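Cell division protein FtsZ 1 (Methanocaldococcus jannaschii, PDB 2VAP) binds GTP, probably hydrolyses it, and is thought to polymerise into the contractile Z ring that forms at the future division site and recruits other division proteins. Local coordinates at residues A[34-38]-A[233-237]; A[228-234]-A[318-324]; A[261-266]-A[299-303]. All blocks are in the same frame, centred on the assembly; numbering follows the deposited sequence.

Interaction 1 of 3, residues A[34-38]-A[233-237]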
loop_
_atom_site.group_PDB
_atom_site.type_symbol
_atom_site.label_atom_id
_atom_site.label_comp_id
_atom_site.label_asym_id
_atom_site.label_seq_id
_atom_site.Cartn_x
_atom_site.Cartn_y
_atom_site.Cartn_z
ATOM N N GLN A 34 20.258 10.248 -8.647
ATOM C CA GLN A 34 19.976 10.517 -7.235
ATOM C C GLN A 34 18.691 11.322 -7.026
ATOM O O GLN A 34 17.954 11.076 -6.071
ATOM C CB GLN A 34 21.158 11.227 -6.567
ATOM C CG GLN A 34 22.269 10.293 -6.106
ATOM C CD GLN A 34 23.427 11.024 -5.445
ATOM O OE1 GLN A 34 23.233 12.001 -4.720
ATOM N NE2 GLN A 34 24.641 10.545 -5.689
ATOM N N GLN A 35 18.426 12.276 -7.918
ATOM C CA GLN A 35 17.231 13.119 -7.796
ATOM C C GLN A 35 15.949 12.449 -8.312
ATOM O O GLN A 35 14.862 13.025 -8.216
ATOM C CB GLN A 35 17.449 14.513 -8.417
ATOM C CG GLN A 35 17.708 14.546 -9.923
ATOM C CD GLN A 35 16.435 14.533 -10.754
ATOM O OE1 GLN A 35 16.262 13.685 -11.628
ATOM N NE2 GLN A 35 15.535 15.474 -10.484
ATOM N N THR A 36 16.083 11.237 -8.854
ATOM C CA THR A 36 14.924 10.422 -9.227
ATOM C C THR A 36 14.483 9.544 -8.057
ATOM O O THR A 36 13.421 8.920 -8.104
ATOM C CB THR A 36 15.187 9.521 -10.463
ATOM O OG1 THR A 36 16.155 8.514 -10.139
ATOM C CG2 THR A 36 15.668 10.341 -11.657
ATOM N N LYS A 37 15.313 9.501 -7.015
ATOM C CA LYS A 37 15.042 8.702 -5.823
ATOM C C LYS A 37 14.196 9.473 -4.811
ATOM O O LYS A 37 13.970 10.677 -4.960
ATOM C CB LYS A 37 16.355 8.251 -5.168
ATOM C CG LYS A 37 17.213 7.335 -6.028
ATOM C CD LYS A 37 18.483 6.929 -5.297
ATOM C CE LYS A 37 19.360 6.039 -6.162
ATOM N NZ LYS A 37 20.589 5.606 -5.441
ATOM N N ALA A 38 13.733 8.767 -3.782
ATOM C CA ALA A 38 12.946 9.375 -2.715
ATOM C C ALA A 38 13.230 8.715 -1.372
ATOM O O ALA A 38 13.459 7.505 -1.300
ATOM C CB ALA A 38 11.464 9.284 -3.036
ATOM N N ASN A 233 13.149 1.257 -14.306
ATOM C CA ASN A 233 12.982 1.967 -13.043
ATOM C C ASN A 233 12.069 3.175 -13.214
ATOM O O ASN A 233 11.957 3.727 -14.310
ATOM C CB ASN A 233 14.338 2.398 -12.476
ATOM C CG ASN A 233 14.232 2.987 -11.072
ATOM O OD1 ASN A 233 14.784 4.051 -10.795
ATOM N ND2 ASN A 233 13.525 2.293 -10.181
ATOM N N VAL A 234 11.420 3.574 -12.123
ATOM C CA VAL A 234 10.478 4.685 -12.148
ATOM C C VAL A 234 11.019 5.890 -11.380
ATOM O O VAL A 234 11.541 5.756 -10.270
ATOM C CB VAL A 234 9.092 4.276 -11.588
ATOM C CG1 VAL A 234 8.084 5.385 -11.808
ATOM C CG2 VAL A 234 8.602 2.993 -12.248
ATOM N N ASP A 235 10.904 7.059 -12.004
ATOM C CA ASP A 235 11.264 8.334 -11.397
ATOM C C ASP A 235 10.197 8.707 -10.374
ATOM O O ASP A 235 9.000 8.625 -10.664
ATOM C CB ASP A 235 11.352 9.405 -12.494
ATOM C CG ASP A 235 11.935 10.729 -12.005
ATOM O OD1 ASP A 235 12.312 11.547 -12.870
ATOM O OD2 ASP A 235 12.014 10.966 -10.780
ATOM N N PHE A 236 10.630 9.112 -9.181
ATOM C CA PHE A 236 9.708 9.550 -8.129
ATOM C C PHE A 236 8.788 10.675 -8.607
ATOM O O PHE A 236 7.626 10.748 -8.201
ATOM C CB PHE A 236 10.470 9.976 -6.868
ATOM C CG PHE A 236 9.587 10.530 -5.779
ATOM C CD1 PHE A 236 8.628 9.728 -5.162
ATOM C CD2 PHE A 236 9.721 11.852 -5.365
ATOM C CE1 PHE A 236 7.812 10.238 -4.154
ATOM C CE2 PHE A 236 8.909 12.371 -4.357
ATOM C CZ PHE A 236 7.953 11.561 -3.751
ATOM N N ALA A 237 9.314 11.536 -9.479
ATOM C CA ALA A 237 8.541 12.622 -10.082
ATOM C C ALA A 237 7.323 12.105 -10.849
ATOM O O ALA A 237 6.248 12.706 -10.792
ATOM C CB ALA A 237 9.429 13.461 -10.992
HETATM O O HOH W 1 12.858 13.601 -10.505
HETATM O O HOH W 2 14.255 6.169 -9.182
#

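Interaction 2 of 3, residues A[228-234]-A[318-324]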
loop_
_atom_site.group_PDB
_atom_site.type_symbol
_atom_site.label_atom_id
_atom_site.label_comp_id
_atom_site.label_asym_id
_atom_site.label_seq_id
_atom_site.Cartn_x
_atom_site.Cartn_y
_atom_site.Cartn_z
ATOM N N LYS A 228 13.531 -0.328 -6.016
ATOM C CA LYS A 228 14.267 -1.533 -6.400
ATOM C C LYS A 228 14.925 -1.399 -7.770
ATOM O O LYS A 228 14.400 -0.727 -8.661
ATOM C CB LYS A 228 13.340 -2.755 -6.366
ATOM C CG LYS A 228 14.042 -4.102 -6.503
ATOM C CD LYS A 228 13.071 -5.252 -6.296
ATOM C CE LYS A 228 13.761 -6.595 -6.473
ATOM N NZ LYS A 228 12.867 -7.729 -6.107
ATOM N N ASP A 229 16.086 -2.035 -7.919
ATOM C CA ASP A 229 16.746 -2.151 -9.213
ATOM C C ASP A 229 15.818 -2.895 -10.166
ATOM O O ASP A 229 15.251 -3.927 -9.807
ATOM C CB ASP A 229 18.061 -2.915 -9.072
ATOM C CG ASP A 229 18.851 -2.957 -10.361
ATOM O OD1 ASP A 229 18.800 -3.991 -11.060
ATOM O OD2 ASP A 229 19.514 -1.951 -10.681
ATOM N N GLY A 230 15.650 -2.362 -11.370
ATOM C CA GLY A 230 14.734 -2.968 -12.328
ATOM C C GLY A 230 15.186 -2.916 -13.770
ATOM O O GLY A 230 16.165 -2.241 -14.106
ATOM N N LEU A 231 14.467 -3.650 -14.616
ATOM C CA LEU A 231 14.606 -3.540 -16.064
ATOM C C LEU A 231 14.203 -2.126 -16.459
ATOM O O LEU A 231 14.880 -1.472 -17.253
ATOM C CB LEU A 231 13.704 -4.552 -16.780
ATOM C CG LEU A 231 14.045 -6.044 -16.768
ATOM C CD1 LEU A 231 13.596 -6.709 -15.476
ATOM C CD2 LEU A 231 13.388 -6.721 -17.960
ATOM N N ILE A 232 13.086 -1.679 -15.886
ATOM C CA ILE A 232 12.578 -0.323 -16.054
ATOM C C ILE A 232 12.329 0.277 -14.674
ATOM O O ILE A 232 11.422 -0.154 -13.952
ATOM C CB ILE A 232 11.264 -0.300 -16.884
ATOM C CG1 ILE A 232 11.484 -0.894 -18.283
ATOM C CG2 ILE A 232 10.669 1.118 -16.950
ATOM C CD1 ILE A 232 12.480 -0.144 -19.158
ATOM N N ASN A 233 13.149 1.257 -14.306
ATOM C CA ASN A 233 12.982 1.967 -13.043
ATOM C C ASN A 233 12.069 3.175 -13.214
ATOM O O ASN A 233 11.957 3.727 -14.310
ATOM C CB ASN A 233 14.338 2.398 -12.476
ATOM C CG ASN A 233 14.232 2.987 -11.072
ATOM O OD1 ASN A 233 14.784 4.051 -10.795
ATOM N ND2 ASN A 233 13.525 2.293 -10.181
ATOM N N VAL A 234 11.420 3.574 -12.123
ATOM C CA VAL A 234 10.478 4.685 -12.148
ATOM C C VAL A 234 11.019 5.890 -11.380
ATOM O O VAL A 234 11.541 5.756 -10.270
ATOM C CB VAL A 234 9.092 4.276 -11.588
ATOM C CG1 VAL A 234 8.084 5.385 -11.808
ATOM C CG2 VAL A 234 8.602 2.993 -12.248
ATOM N N ILE A 318 1.703 4.915 -15.286
ATOM C CA ILE A 318 3.124 4.812 -14.963
ATOM C C ILE A 318 3.459 3.353 -14.658
ATOM O O ILE A 318 2.723 2.682 -13.935
ATOM C CB ILE A 318 3.504 5.738 -13.771
ATOM C CG1 ILE A 318 3.343 7.221 -14.151
ATOM C CG2 ILE A 318 4.915 5.450 -13.265
ATOM C CD1 ILE A 318 4.175 7.696 -15.343
ATOM N N TRP A 319 4.567 2.867 -15.213
ATOM C CA TRP A 319 4.903 1.447 -15.129
ATOM C C TRP A 319 6.382 1.174 -14.863
ATOM O O TRP A 319 7.250 1.983 -15.194
ATOM C CB TRP A 319 4.467 0.728 -16.408
ATOM C CG TRP A 319 5.291 1.089 -17.609
ATOM C CD1 TRP A 319 5.204 2.233 -18.351
ATOM C CD2 TRP A 319 6.326 0.301 -18.206
ATOM N NE1 TRP A 319 6.123 2.207 -19.371
ATOM C CE2 TRP A 319 6.824 1.032 -19.308
ATOM C CE3 TRP A 319 6.881 -0.954 -17.922
ATOM C CZ2 TRP A 319 7.853 0.552 -20.123
ATOM C CZ3 TRP A 319 7.902 -1.433 -18.734
ATOM C CH2 TRP A 319 8.374 -0.679 -19.824
ATOM N N GLY A 320 6.650 0.019 -14.264
ATOM C CA GLY A 320 8.010 -0.457 -14.046
ATOM C C GLY A 320 8.078 -1.969 -14.143
ATOM O O GLY A 320 7.047 -2.647 -14.140
ATOM N N ALA A 321 9.295 -2.494 -14.237
ATOM C CA ALA A 321 9.514 -3.936 -14.312
ATOM C C ALA A 321 10.761 -4.324 -13.530
ATOM O O ALA A 321 11.828 -3.739 -13.723
ATOM C CB ALA A 321 9.624 -4.389 -15.763
ATOM N N THR A 322 10.615 -5.302 -12.637
ATOM C CA THR A 322 11.722 -5.769 -11.799
ATOM C C THR A 322 11.808 -7.291 -11.775
ATOM O O THR A 322 10.823 -7.985 -12.047
ATOM C CB THR A 322 11.602 -5.269 -10.336
ATOM O OG1 THR A 322 10.417 -5.812 -9.734
ATOM C CG2 THR A 322 11.567 -3.745 -10.268
ATOM N N ILE A 323 12.991 -7.798 -11.441
ATOM C CA ILE A 323 13.201 -9.229 -11.261
ATOM C C ILE A 323 13.012 -9.608 -9.793
ATOM O O ILE A 323 13.622 -9.012 -8.902
ATOM C CB ILE A 323 14.606 -9.669 -11.750
ATOM C CG1 ILE A 323 14.758 -9.403 -13.249
ATOM C CG2 ILE A 323 14.850 -11.152 -11.448
ATOM C CD1 ILE A 323 16.192 -9.254 -13.714
ATOM N N ASP A 324 12.146 -10.589 -9.553
ATOM C CA ASP A 324 11.985 -11.183 -8.233
ATOM C C ASP A 324 12.636 -12.563 -8.258
ATOM O O ASP A 324 12.189 -13.459 -8.980
ATOM C CB ASP A 324 10.499 -11.280 -7.862
ATOM C CG ASP A 324 10.270 -11.671 -6.403
ATOM O OD1 ASP A 324 11.229 -12.072 -5.708
ATOM O OD2 ASP A 324 9.110 -11.577 -5.950
HETATM O O HOH W 3 10.447 -7.535 -7.486
HETATM O O HOH W 4 15.298 -6.241 -11.098
#

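Interaction 3 of 3, residues A[261-266]-A[299-303]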
loop_
_atom_site.group_PDB
_atom_site.type_symbol
_atom_site.label_atom_id
_atom_site.label_comp_id
_atom_site.label_asym_id
_atom_site.label_seq_id
_atom_site.Cartn_x
_atom_site.Cartn_y
_atom_site.Cartn_z
ATOM N N ARG A 261 2.615 -16.335 -20.093
ATOM C CA ARG A 261 2.579 -15.908 -18.689
ATOM C C ARG A 261 2.206 -14.438 -18.484
ATOM O O ARG A 261 1.426 -14.119 -17.585
ATOM C CB ARG A 261 3.895 -16.251 -17.974
ATOM C CG ARG A 261 5.149 -15.695 -18.635
ATOM C CD ARG A 261 6.414 -16.194 -17.956
ATOM N NE ARG A 261 7.569 -15.385 -18.342
ATOM C CZ ARG A 261 8.797 -15.524 -17.848
ATOM N NH1 ARG A 261 9.768 -14.726 -18.274
ATOM N NH2 ARG A 261 9.061 -16.450 -16.936
ATOM N N ALA A 262 2.761 -13.556 -19.314
ATOM C CA ALA A 262 2.507 -12.117 -19.207
ATOM C C ALA A 262 1.061 -11.762 -19.546
ATOM O O ALA A 262 0.442 -10.942 -18.863
ATOM C CB ALA A 262 3.473 -11.334 -20.088
ATOM N N LYS A 263 0.533 -12.389 -20.596
ATOM C CA LYS A 263 -0.843 -12.168 -21.038
ATOM C C LYS A 263 -1.851 -12.650 -19.994
ATOM O O LYS A 263 -2.846 -11.975 -19.725
ATOM C CB LYS A 263 -1.090 -12.863 -22.382
ATOM C CG LYS A 263 -2.363 -12.421 -23.099
ATOM C CD LYS A 263 -2.591 -13.194 -24.396
ATOM C CE LYS A 263 -3.240 -14.554 -24.152
ATOM N NZ LYS A 263 -4.655 -14.440 -23.695
ATOM N N GLU A 264 -1.584 -13.817 -19.411
ATOM C CA GLU A 264 -2.467 -14.395 -18.398
ATOM C C GLU A 264 -2.392 -13.648 -17.066
ATOM O O GLU A 264 -3.399 -13.519 -16.368
ATOM C CB GLU A 264 -2.172 -15.884 -18.199
ATOM C CG GLU A 264 -2.634 -16.769 -19.352
ATOM C CD GLU A 264 -2.602 -18.251 -19.018
ATOM O OE1 GLU A 264 -3.003 -18.629 -17.895
ATOM O OE2 GLU A 264 -2.182 -19.045 -19.887
ATOM N N ALA A 265 -1.200 -13.158 -16.724
ATOM C CA ALA A 265 -0.999 -12.399 -15.486
ATOM C C ALA A 265 -1.760 -11.073 -15.485
ATOM O O ALA A 265 -2.406 -10.727 -14.494
ATOM C CB ALA A 265 0.486 -12.169 -15.224
ATOM N N VAL A 266 -1.685 -10.336 -16.595
ATOM C CA VAL A 266 -2.389 -9.056 -16.714
ATOM C C VAL A 266 -3.911 -9.242 -16.794
ATOM O O VAL A 266 -4.667 -8.432 -16.253
ATOM C CB VAL A 266 -1.840 -8.173 -17.882
ATOM C CG1 VAL A 266 -2.105 -8.806 -19.248
ATOM C CG2 VAL A 266 -2.420 -6.767 -17.819
ATOM N N GLU A 299 7.551 -8.555 -22.694
ATOM C CA GLU A 299 6.535 -9.049 -21.764
ATOM C C GLU A 299 5.916 -7.910 -20.959
ATOM O O GLU A 299 4.691 -7.826 -20.832
ATOM C CB GLU A 299 7.128 -10.097 -20.817
ATOM C CG GLU A 299 7.299 -11.474 -21.439
ATOM C CD GLU A 299 7.839 -12.495 -20.457
ATOM O OE1 GLU A 299 7.145 -13.502 -20.215
ATOM O OE2 GLU A 299 8.951 -12.292 -19.924
ATOM N N ALA A 300 6.769 -7.035 -20.428
ATOM C CA ALA A 300 6.325 -5.868 -19.666
ATOM C C ALA A 300 5.473 -4.929 -20.519
ATOM O O ALA A 300 4.429 -4.457 -20.070
ATOM C CB ALA A 300 7.521 -5.128 -19.079
ATOM N N ARG A 301 5.919 -4.679 -21.751
ATOM C CA ARG A 301 5.182 -3.842 -22.701
ATOM C C ARG A 301 3.799 -4.405 -23.024
ATOM O O ARG A 301 2.838 -3.648 -23.169
ATOM C CB ARG A 301 5.987 -3.652 -23.991
ATOM C CG ARG A 301 7.116 -2.635 -23.878
ATOM C CD ARG A 301 7.973 -2.606 -25.138
ATOM N NE ARG A 301 7.245 -2.089 -26.297
ATOM C CZ ARG A 301 7.752 -1.978 -27.523
ATOM N NH1 ARG A 301 9.002 -2.345 -27.773
ATOM N NH2 ARG A 301 7.003 -1.496 -28.505
ATOM N N GLU A 302 3.710 -5.732 -23.129
ATOM C CA GLU A 302 2.440 -6.420 -23.378
ATOM C C GLU A 302 1.441 -6.165 -22.246
ATOM O O GLU A 302 0.257 -5.924 -22.498
ATOM C CB GLU A 302 2.671 -7.925 -23.566
ATOM C CG GLU A 302 1.441 -8.702 -24.035
ATOM C CD GLU A 302 1.720 -10.176 -24.291
ATOM O OE1 GLU A 302 2.627 -10.747 -23.643
ATOM O OE2 GLU A 302 1.025 -10.770 -25.141
ATOM N N VAL A 303 1.931 -6.213 -21.008
ATOM C CA VAL A 303 1.117 -5.940 -19.820
ATOM C C VAL A 303 0.563 -4.512 -19.850
ATOM O O VAL A 303 -0.642 -4.305 -19.680
ATOM C CB VAL A 303 1.920 -6.190 -18.508
ATOM C CG1 VAL A 303 1.140 -5.725 -17.280
ATOM C CG2 VAL A 303 2.294 -7.663 -18.376
HETATM O O HOH W 5 4.877 -14.008 -21.601
HETATM O O HOH W 6 2.431 -13.575 -22.676
#

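Interaction 1 of 3, residues A[34-38]-A[233-237]
Thr36 and Ala38 meet Asp235 and Phe236 in a loop packing on the N-terminal end of a helix, where the link between helix 24-34 and strand 40-45 lies against the first turn of helix 236-243. One direct hydrogen bond joins the backbones: Phe236 N donates to Thr36 O at 3.0 Å, nearly straight at 163°. The residues on either side of that bond fill in the contact. Asp235 sends its carboxylate to Thr36, its OD2 resting 3.5 Å from Thr36 CB and 3.3 Å from Thr36 CA, the two side chains crossing at about a right angle. Its CG stands anti to the backbone N (chi1 -171°), which lets the same OD2 take Ala237 N at 3.1 Å, met from above the carboxylate plane. A water gives a proton to this oxygen and another to Gln35 O, bridging the segments a second time. On the other side of Thr36, a second water donates to OG1, whose strongest partner is Leu33 O, and has Asn233 OD1 and Val234 O within reach, more acceptors than it has protons. Ala38 CB sits over one face of the Phe236 ring, 3.6 Å from its centroid and 17° off the normal, a CH-pi contact; Asp123 touches both residues. Asp235, holding the amide of Ala237 two residues on, is the N-cap of helix 236-243.

Interaction 2 of 3, residues A[228-234]-A[318-324]
A classic beta bulge joins the loop 228-234 to strand 316-323, with Leu231 and Ile232 both facing Ala321. Ala321 O accepts Ile232 N at 3.2 Å in the carbonyl plane and a weak, bent bond from Leu231 N, while Ala321 N returns a bond to Ile232 O; this single antiparallel bridge is a hydrogen-bonded pair. Ile232 lays CG2 over one face of the Trp319 six-membered ring, 4.1 Å from its centroid, and brings CG1 to 3.5 Å from Trp319 CH2. Toward the strand segment's start, Val234 CG1 presses on Ile318 CG2 at 3.5 Å, tighter than usual for carbons; toward its end the side chains of Leu231 and Ile323 cross at about a right angle, CD1 of Leu231 3.7 Å from CG1 of Ile323. Lys228, extended with CG anti to the backbone N (chi1 -170°), reaches Ile323 O with NZ at 3.2 Å, and one water links NZ to Thr322 OG1, which also bonds His288. A second water ties Asp229 O to Ile323 N. Strand 316-323 is an outermost strand of the four-stranded mixed sheet: its other edge pairs with strand 284-291, Trp319 lies against helix 297-310, and Val234 and Ile318 touch helix 236-243.

Interaction 3 of 3, residues A[261-266]-A[299-303]
Arg261 lays the edge of its guanidinium against the carboxylate of Glu299, joining helix 261-270 to helix 297-310 in the FtsZ C-terminal domain, where both helices pack on the mixed sheet. The grip is side-on and two-pronged: NE of Arg261 donates to Glu299 OE1 at 2.7 Å, almost perfectly straight, and NH1 of Arg261 to Glu299 OE2 at 3.1 Å. Each oxygen uses its syn lone pair, and the two planes lie only 16° apart, so the groups meet edge to edge in nearly one plane and the paired bonds hold them there. Arg261 reaches this place with CG between its backbone N and carbonyl carbon (chi1 55°) and the chain then extended to NE. NH1 has a second anionic partner in Asp294, so the guanidinium joins two acids. With an alanine here, the Glu299 carboxylate would probably lose its paired charge and the two bonds that fix its plane, and Asp294 would lose a partner.

Beyond the salt bridge the helices run roughly side by side, their segment axes 8.9 Å apart at closest and crossing at -30°, and Ala262, Val266 and Val303 form the apolar part of the seam. Ala262 CB meets Glu299 CB at 3.9 Å and also approaches Val303 CG2. One turn on, Val266 and Val303 slide past each other in opposite directions, CG2 of Val266 lying 3.7 Å from CG1 of Val303. Val303 also touches Ile287, Val289 and Val333 on the strands of the mixed sheet. Two waters bridge the helices near the N-terminal end of segment 261-266: one accepts from Ala262 N and donates to Glu299 OE1, and the other accepts from Lys263 N at 3.1 Å and donates to Glu302 OE1 at 3.0 Å.

Interactions 1 and 2 have centres about 12 Å apart and share Asn233 and Val234: a single connection between helices 204-227 and 236-243 pairs first with strand 316-323 and then with the loop leading from helix 24-34 into strand 40-45 of the parallel GTPase sheet. Interaction 3, about 14 Å from interaction 2 between centres, falls wholly within the chain span that interaction 2 brings together; Ala300 of its helix 297-310 packs on Trp319 and Ala321. Interactions 1 and 3 do not touch. Together they run from the loop that leads into the parallel sheet to helices 261-270 and 297-310 on the mixed sheet of the C-terminal domain, away from the GDP pocket.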